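Side-chain contacts in DNA repair protein RAD7 (Saccharomyces cerevisiae, PDB 5ZB2), which promotes global genome nucleotide excision repair, which removes damage from nontranscribed DNA, as a component of the global genome repair complex, and interacts with Elc1: residues 164-169 against 185-190; 113-118 against 144-149; 55-60 against 68-73. One frame throughout, in Å; residues are numbered along the deposited sequence.

Interaction 1 (164-169 against 185-190); sequences HRFTDK and LGLSRL
Phe166 makes every close apolar contact here, and its partners are Leu187 and Leu190. Atom CD2 of the Phe166 ring lies 4.0 Å from CD1 of Leu190. The next ring carbon, CE2 of Phe166, is 4.4 Å from CD2 of Leu187. Both methyls approach the ring obliquely. The ring is swung across by the first torsion of Phe166, which places CG opposite the backbone N (chi1 -168°). Leu190 has CG beside its own N instead (chi1 -54°), and its CD1 branch meets the ring. All three residues are buried.

Other apolar partners lie outside the two segments. Phe166 also packs on helix 141-150, so its ring joins that helix to strand 184-188. Phe158 and Ile160 of strand 157-161 pack on it too.

No hydrogen bond links the two segments. Thr167 is the N-cap of helix 168-178. Asp168 OD1 accepts from the backbone N of Ser194 and Asn195, in the loop that follows 185-190.

Leu185, Leu187 and Leu190 are spaced LxLxxL, as in the LxLxxN part of the leucine-rich repeat consensus, with Leu190 at the asparagine position. The ends of Leu187 and Leu190 meet Phe166, which lies in the linker between strand 157-161 and helix 168-178. This is the core packing of a leucine-rich repeat solenoid, the fold of this C-terminal part of RAD7.

Interaction 2 (113-118 against 144-149); sequences LNHESL and WEKFFV
Leu118 supplies the tight part of this contact, set against Phe147 and Trp144. Its CG, turned opposite the backbone N (chi1 -173°), sits 3.7 Å from CD1 of Phe147. The CD1 methyl of Leu118 lies over one face of the Phe147 ring, offset toward the rim. This is a CH-pi contact, 4.1 Å from that methyl to the ring centroid and 24° off the normal. The other branch, CD2 of Leu118, comes 3.7 Å from CZ3 of Trp144. Leu118 crosses both side chains at about a right angle. With an alanine in place of Leu118, a gap would probably open between the helices, and the Phe147 face and Trp144 CZ3 would each lose a methyl partner. Helices 115-124 and 141-150 follow one another on the helical side of the leucine-rich repeat solenoid and pack side by side. Toward solvent the contact is looser. The CD atom of Lys146 reaches the edge of the exposed His115 ring, 4.1 Å from CE1 of His115. ND1 of His115 hydrogen-bonds instead to Thr143 OG1. At the start of helix 115-124, Asn114 OD1 accepts from Ser117 N at 2.8 Å, an N-cap bond with an N-H...O angle of 164°.

Interaction 3 (55-60 against 68-73); sequences KALSKN and LQLFLK
Leu57 meets Phe71 and Leu70 through a single methyl. CD1 of Leu57 lies 3.8 Å from CE1 of Phe71 and at the same distance from CZ of that ring. It comes in at the ring edge, near the ring plane, and not over a face. The Leu57 and Phe71 side chains approach from opposite directions. The same CD1 of Leu57 is 4.1 Å from CD1 of Leu70. The contact is small, purely apolar and buried.

The first torsion turns the Phe71 ring toward helix 50-59, with CG beside the backbone N (chi1 -55°). Leu70 has a similar turn, and both point at Leu57. The 3-10 turn that carries them is held by a bond from Phe71 N to Leu68 O of 3.0 Å. Leu68 O also lies in the ring plane of Phe71, at its edge.

Helix 50-59 and this turn come just before strand 78-81, the first strand of the leucine-rich repeat solenoid. The contact thus lies at the N-terminal end of that array. Phe71 makes an edge-to-face contact with Phe81 of this first strand.

Further out, the end of helix 50-59 is fixed by Asn60. Its ND2 donates to Ala56 O at 2.6 Å (N-H...O angle 157°). Asn60 N also bonds Ala56 O, at 3.3 Å. The two donors reach that oxygen from opposite faces of the carbonyl plane. On the other segment, Arg39 NH1 of helix 8-41 binds both Leu70 O and Leu72 O. Helix 50-59 also meets other chains: Leu57 packs on Leu95 of the Elongin-C chain and on Ile13 of the second copy of this protein, and Lys59 NZ forms a salt bridge with Asp99 of the Elongin-C chain.

How the interactions relate
Interactions 1 and 2 are neighbours along the solenoid, with centres 15 Å apart. They touch directly. CD1 of Phe166 lies 3.6 Å from NE1 of Trp144, and CE1 of Phe166 lies 3.8 Å from CZ of Phe148. Helix 141-150 of interaction 2 thus also packs on Phe166 of interaction 1. Interaction 3 precedes them in the chain and stands apart. Its nearest atoms are about 10 Å from interaction 2 and about 18 Å from interaction 1. Bound glycols lie near two of the contacts. Gln69, in interaction 3, lines two glycol pockets, and His115, in interaction 2, is about 5 Å from a third molecule. Such glycols probably come from the crystallisation liquor.

Interaction 1 (164-169 against 185-190)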
# COMPACT_ATOMS: atom_id res chain seq x y z
N HIS A 164 -12.17 -7.52 21.76
CA HIS A 164 -11.79 -7.46 23.16
C HIS A 164 -10.53 -6.64 23.39
O HIS A 164 -10.07 -6.54 24.53
CB HIS A 164 -11.61 -8.88 23.74
CG HIS A 164 -10.46 -9.65 23.16
ND1 HIS A 164 -9.15 -9.22 23.25
CD2 HIS A 164 -10.42 -10.84 22.52
CE1 HIS A 164 -8.36 -10.11 22.67
NE2 HIS A 164 -9.11 -11.10 22.22
N ARG A 165 -9.98 -6.03 22.34
CA ARG A 165 -8.82 -5.16 22.45
C ARG A 165 -9.20 -3.69 22.57
O ARG A 165 -8.31 -2.84 22.69
CB ARG A 165 -7.89 -5.35 21.24
CG ARG A 165 -7.06 -6.63 21.32
CD ARG A 165 -6.28 -6.89 20.04
NE ARG A 165 -5.45 -8.08 20.15
CZ ARG A 165 -5.02 -8.80 19.11
NH1 ARG A 165 -5.34 -8.45 17.87
NH2 ARG A 165 -4.27 -9.87 19.31
N PHE A 166 -10.49 -3.36 22.55
CA PHE A 166 -10.97 -2.02 22.90
C PHE A 166 -11.20 -2.01 24.41
O PHE A 166 -12.25 -2.42 24.90
CB PHE A 166 -12.24 -1.68 22.13
CG PHE A 166 -12.63 -0.24 22.22
CD1 PHE A 166 -11.98 0.71 21.45
CD2 PHE A 166 -13.65 0.18 23.07
CE1 PHE A 166 -12.33 2.05 21.53
CE2 PHE A 166 -14.00 1.51 23.15
CZ PHE A 166 -13.34 2.45 22.38
N THR A 167 -10.20 -1.53 25.14
CA THR A 167 -10.16 -1.67 26.59
C THR A 167 -10.77 -0.45 27.27
O THR A 167 -11.12 0.54 26.64
CB THR A 167 -8.72 -1.87 27.06
OG1 THR A 167 -7.98 -0.67 26.80
CG2 THR A 167 -8.07 -3.03 26.31
N ASP A 168 -10.88 -0.54 28.60
CA ASP A 168 -11.33 0.61 29.38
C ASP A 168 -10.44 1.83 29.13
O ASP A 168 -10.94 2.96 29.03
CB ASP A 168 -11.35 0.25 30.87
CG ASP A 168 -12.55 -0.59 31.25
OD1 ASP A 168 -13.66 -0.32 30.73
OD2 ASP A 168 -12.40 -1.51 32.08
N LYS A 169 -9.13 1.61 29.00
CA LYS A 169 -8.24 2.71 28.66
C LYS A 169 -8.63 3.36 27.34
O LYS A 169 -8.62 4.59 27.22
CB LYS A 169 -6.79 2.21 28.60
CG LYS A 169 -5.75 3.32 28.52
CD LYS A 169 -4.34 2.75 28.43
CE LYS A 169 -3.29 3.79 28.81
NZ LYS A 169 -3.36 5.02 27.98
N LEU A 185 -23.20 7.27 20.16
CA LEU A 185 -22.20 6.35 20.70
C LEU A 185 -22.75 4.93 20.71
O LEU A 185 -23.89 4.69 21.12
CB LEU A 185 -21.80 6.75 22.13
CG LEU A 185 -20.81 5.81 22.83
CD1 LEU A 185 -19.45 5.82 22.14
CD2 LEU A 185 -20.68 6.19 24.29
N GLY A 186 -21.92 3.99 20.26
CA GLY A 186 -22.28 2.59 20.27
C GLY A 186 -21.19 1.71 20.86
O GLY A 186 -20.02 1.83 20.50
N LEU A 187 -21.58 0.83 21.78
CA LEU A 187 -20.66 -0.09 22.45
C LEU A 187 -21.33 -1.45 22.49
O LEU A 187 -22.29 -1.65 23.24
CB LEU A 187 -20.32 0.39 23.86
CG LEU A 187 -19.74 1.80 23.98
CD1 LEU A 187 -19.69 2.26 25.44
CD2 LEU A 187 -18.36 1.85 23.35
N SER A 188 -20.84 -2.39 21.68
CA SER A 188 -21.52 -3.67 21.50
C SER A 188 -20.50 -4.80 21.53
O SER A 188 -19.58 -4.83 20.72
CB SER A 188 -22.30 -3.70 20.18
OG SER A 188 -22.64 -5.03 19.82
N ARG A 189 -20.69 -5.74 22.46
CA ARG A 189 -19.87 -6.95 22.53
C ARG A 189 -18.39 -6.60 22.66
O ARG A 189 -17.54 -7.02 21.86
CB ARG A 189 -20.13 -7.84 21.31
CG ARG A 189 -21.51 -8.47 21.28
CD ARG A 189 -21.63 -9.52 20.19
NE ARG A 189 -22.92 -10.22 20.25
CZ ARG A 189 -23.17 -11.27 21.04
NH1 ARG A 189 -22.22 -11.75 21.84
NH2 ARG A 189 -24.37 -11.84 21.03
N LEU A 190 -18.09 -5.81 23.69
CA LEU A 190 -16.72 -5.38 24.00
C LEU A 190 -16.33 -6.03 25.32
O LEU A 190 -16.65 -5.52 26.40
CB LEU A 190 -16.64 -3.86 24.05
CG LEU A 190 -17.16 -3.16 22.78
CD1 LEU A 190 -17.17 -1.65 22.96
CD2 LEU A 190 -16.33 -3.54 21.56

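Interaction 2 (113-118 against 144-149)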
# COMPACT_ATOMS: atom_id res chain seq x y z
N LEU A 113 -8.56 -4.32 8.85
CA LEU A 113 -8.21 -2.94 9.17
C LEU A 113 -7.13 -2.92 10.24
O LEU A 113 -7.33 -3.45 11.34
CB LEU A 113 -9.46 -2.19 9.63
CG LEU A 113 -9.36 -0.66 9.69
CD1 LEU A 113 -10.74 -0.04 9.60
CD2 LEU A 113 -8.68 -0.20 10.96
N ASN A 114 -5.98 -2.33 9.93
CA ASN A 114 -4.85 -2.31 10.84
C ASN A 114 -4.48 -0.87 11.21
O ASN A 114 -5.15 0.09 10.82
CB ASN A 114 -3.65 -3.06 10.25
CG ASN A 114 -3.02 -2.35 9.04
OD1 ASN A 114 -3.42 -1.25 8.66
ND2 ASN A 114 -2.03 -3.00 8.45
N HIS A 115 -3.40 -0.75 11.97
CA HIS A 115 -2.92 0.54 12.45
C HIS A 115 -2.84 1.56 11.32
O HIS A 115 -3.44 2.64 11.39
CB HIS A 115 -1.56 0.34 13.12
CG HIS A 115 -0.93 1.60 13.63
ND1 HIS A 115 -1.03 2.02 14.94
CD2 HIS A 115 -0.16 2.53 13.00
CE1 HIS A 115 -0.36 3.15 15.10
NE2 HIS A 115 0.18 3.48 13.94
N GLU A 116 -2.10 1.23 10.27
CA GLU A 116 -1.92 2.17 9.17
C GLU A 116 -3.25 2.49 8.50
O GLU A 116 -3.50 3.65 8.14
CB GLU A 116 -0.92 1.60 8.16
CG GLU A 116 -0.69 2.47 6.94
CD GLU A 116 0.34 1.88 5.99
OE1 GLU A 116 1.26 2.61 5.59
OE2 GLU A 116 0.23 0.67 5.65
N SER A 117 -4.11 1.49 8.32
CA SER A 117 -5.41 1.73 7.71
C SER A 117 -6.24 2.71 8.53
O SER A 117 -6.87 3.62 7.97
CB SER A 117 -6.17 0.41 7.54
OG SER A 117 -5.43 -0.52 6.79
N LEU A 118 -6.25 2.54 9.85
CA LEU A 118 -7.06 3.41 10.71
C LEU A 118 -6.57 4.85 10.67
O LEU A 118 -7.38 5.78 10.64
CB LEU A 118 -7.05 2.87 12.14
CG LEU A 118 -7.98 3.56 13.14
CD1 LEU A 118 -9.43 3.50 12.67
CD2 LEU A 118 -7.83 2.92 14.52
N TRP A 144 -5.84 2.85 19.34
CA TRP A 144 -7.09 3.57 19.56
C TRP A 144 -6.83 4.97 20.09
O TRP A 144 -7.43 5.95 19.63
CB TRP A 144 -7.99 2.79 20.53
CG TRP A 144 -8.61 1.56 19.93
CD1 TRP A 144 -8.50 0.28 20.39
CD2 TRP A 144 -9.42 1.50 18.75
NE1 TRP A 144 -9.20 -0.58 19.57
CE2 TRP A 144 -9.77 0.15 18.56
CE3 TRP A 144 -9.89 2.45 17.84
CZ2 TRP A 144 -10.56 -0.27 17.50
CZ3 TRP A 144 -10.68 2.03 16.78
CH2 TRP A 144 -11.00 0.68 16.62
N GLU A 145 -5.93 5.09 21.07
CA GLU A 145 -5.60 6.40 21.62
C GLU A 145 -5.11 7.35 20.53
O GLU A 145 -5.57 8.49 20.44
CB GLU A 145 -4.55 6.27 22.72
CG GLU A 145 -4.16 7.60 23.35
CD GLU A 145 -3.31 7.46 24.60
OE1 GLU A 145 -2.90 6.33 24.93
OE2 GLU A 145 -3.06 8.49 25.26
N LYS A 146 -4.16 6.90 19.70
CA LYS A 146 -3.65 7.76 18.63
C LYS A 146 -4.77 8.19 17.69
O LYS A 146 -4.81 9.35 17.25
CB LYS A 146 -2.56 7.04 17.85
CG LYS A 146 -1.28 6.83 18.63
CD LYS A 146 -0.16 6.33 17.73
CE LYS A 146 1.08 5.97 18.52
NZ LYS A 146 0.85 4.80 19.42
N PHE A 147 -5.69 7.28 17.38
CA PHE A 147 -6.79 7.61 16.48
C PHE A 147 -7.69 8.68 17.09
O PHE A 147 -8.13 9.60 16.39
CB PHE A 147 -7.58 6.35 16.14
CG PHE A 147 -8.90 6.62 15.48
CD1 PHE A 147 -8.96 6.95 14.14
CD2 PHE A 147 -10.07 6.53 16.20
CE1 PHE A 147 -10.17 7.20 13.53
CE2 PHE A 147 -11.29 6.78 15.59
CZ PHE A 147 -11.34 7.10 14.25
N PHE A 148 -7.97 8.58 18.39
CA PHE A 148 -8.86 9.56 19.02
C PHE A 148 -8.19 10.92 19.18
O PHE A 148 -8.87 11.95 19.09
CB PHE A 148 -9.32 9.03 20.38
CG PHE A 148 -10.17 7.79 20.29
CD1 PHE A 148 -11.19 7.70 19.35
CD2 PHE A 148 -9.94 6.71 21.12
CE1 PHE A 148 -11.96 6.56 19.26
CE2 PHE A 148 -10.71 5.57 21.03
CZ PHE A 148 -11.72 5.50 20.10
N VAL A 149 -6.88 10.95 19.41
CA VAL A 149 -6.17 12.24 19.43
C VAL A 149 -6.32 12.93 18.08
O VAL A 149 -6.61 14.13 18.01
CB VAL A 149 -4.69 12.03 19.81
CG1 VAL A 149 -3.90 13.33 19.64
CG2 VAL A 149 -4.58 11.52 21.24

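Interaction 3 (55-60 against 68-73)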
# COMPACT_ATOMS: atom_id res chain seq x y z
N LYS A 55 -24.38 -2.99 -0.83
CA LYS A 55 -25.17 -3.99 -0.13
C LYS A 55 -25.26 -5.28 -0.93
O LYS A 55 -25.10 -6.38 -0.39
CB LYS A 55 -26.57 -3.45 0.16
CG LYS A 55 -27.41 -4.34 1.06
CD LYS A 55 -28.90 -4.00 0.99
CE LYS A 55 -29.53 -4.46 -0.32
NZ LYS A 55 -31.01 -4.34 -0.31
N ALA A 56 -25.52 -5.17 -2.24
CA ALA A 56 -25.60 -6.36 -3.07
C ALA A 56 -24.29 -7.13 -3.06
O ALA A 56 -24.26 -8.35 -2.88
CB ALA A 56 -25.99 -5.97 -4.50
N LEU A 57 -23.17 -6.42 -3.23
CA LEU A 57 -21.87 -7.07 -3.20
C LEU A 57 -21.61 -7.70 -1.83
O LEU A 57 -21.16 -8.85 -1.74
CB LEU A 57 -20.77 -6.06 -3.55
CG LEU A 57 -20.85 -5.50 -4.97
CD1 LEU A 57 -19.86 -4.37 -5.17
CD2 LEU A 57 -20.61 -6.61 -6.01
N SER A 58 -21.90 -6.97 -0.75
CA SER A 58 -21.66 -7.50 0.59
C SER A 58 -22.41 -8.81 0.81
O SER A 58 -21.82 -9.80 1.26
CB SER A 58 -22.07 -6.47 1.64
OG SER A 58 -21.23 -5.33 1.61
N LYS A 59 -23.71 -8.83 0.50
CA LYS A 59 -24.50 -10.04 0.71
C LYS A 59 -23.97 -11.22 -0.08
O LYS A 59 -24.20 -12.37 0.31
CB LYS A 59 -25.96 -9.78 0.35
CG LYS A 59 -26.76 -9.12 1.47
CD LYS A 59 -28.26 -9.18 1.20
CE LYS A 59 -28.66 -8.29 0.04
NZ LYS A 59 -30.14 -8.19 -0.08
N ASN A 60 -23.26 -10.97 -1.19
CA ASN A 60 -22.68 -12.03 -2.00
C ASN A 60 -21.21 -12.25 -1.71
O ASN A 60 -20.53 -12.91 -2.51
CB ASN A 60 -22.88 -11.72 -3.49
CG ASN A 60 -24.33 -11.79 -3.91
OD1 ASN A 60 -24.85 -12.87 -4.19
ND2 ASN A 60 -25.00 -10.65 -3.95
N LEU A 68 -13.90 -2.96 -5.05
CA LEU A 68 -13.83 -1.68 -4.35
C LEU A 68 -13.67 -0.52 -5.32
O LEU A 68 -14.08 0.61 -5.00
CB LEU A 68 -12.67 -1.70 -3.36
CG LEU A 68 -12.35 -0.39 -2.64
CD1 LEU A 68 -13.51 0.03 -1.75
CD2 LEU A 68 -11.06 -0.53 -1.84
N GLN A 69 -13.08 -0.76 -6.49
CA GLN A 69 -12.81 0.31 -7.43
C GLN A 69 -14.07 0.93 -7.99
O GLN A 69 -14.02 2.05 -8.52
CB GLN A 69 -11.92 -0.21 -8.56
CG GLN A 69 -10.54 -0.63 -8.09
CD GLN A 69 -9.70 -1.20 -9.20
OE1 GLN A 69 -8.78 -0.55 -9.70
NE2 GLN A 69 -10.01 -2.43 -9.60
N LEU A 70 -15.21 0.24 -7.89
CA LEU A 70 -16.49 0.81 -8.30
C LEU A 70 -16.88 2.02 -7.46
O LEU A 70 -17.70 2.84 -7.91
CB LEU A 70 -17.58 -0.26 -8.20
CG LEU A 70 -17.34 -1.53 -9.03
CD1 LEU A 70 -18.19 -2.69 -8.52
CD2 LEU A 70 -17.63 -1.25 -10.50
N PHE A 71 -16.32 2.16 -6.26
CA PHE A 71 -16.73 3.19 -5.32
C PHE A 71 -15.72 4.32 -5.18
O PHE A 71 -15.85 5.15 -4.27
CB PHE A 71 -16.98 2.55 -3.95
CG PHE A 71 -17.95 1.41 -3.98
CD1 PHE A 71 -17.53 0.12 -4.26
CD2 PHE A 71 -19.29 1.62 -3.72
CE1 PHE A 71 -18.42 -0.93 -4.29
CE2 PHE A 71 -20.19 0.58 -3.74
CZ PHE A 71 -19.76 -0.70 -4.03
N LEU A 72 -14.71 4.38 -6.05
CA LEU A 72 -13.63 5.33 -5.90
C LEU A 72 -13.86 6.58 -6.75
O LEU A 72 -14.45 6.52 -7.83
CB LEU A 72 -12.29 4.69 -6.27
CG LEU A 72 -11.83 3.51 -5.42
CD1 LEU A 72 -10.48 3.00 -5.91
CD2 LEU A 72 -11.75 3.87 -3.95
N LYS A 73 -13.37 7.71 -6.25
CA LYS A 73 -13.47 9.00 -6.92
C LYS A 73 -14.93 9.35 -7.25
O LYS A 73 -15.29 9.62 -8.40
CB LYS A 73 -12.60 9.02 -8.19
CG LYS A 73 -11.10 9.02 -7.92
CD LYS A 73 -10.66 10.15 -6.99
CE LYS A 73 -11.11 11.52 -7.47
NZ LYS A 73 -10.75 12.60 -6.50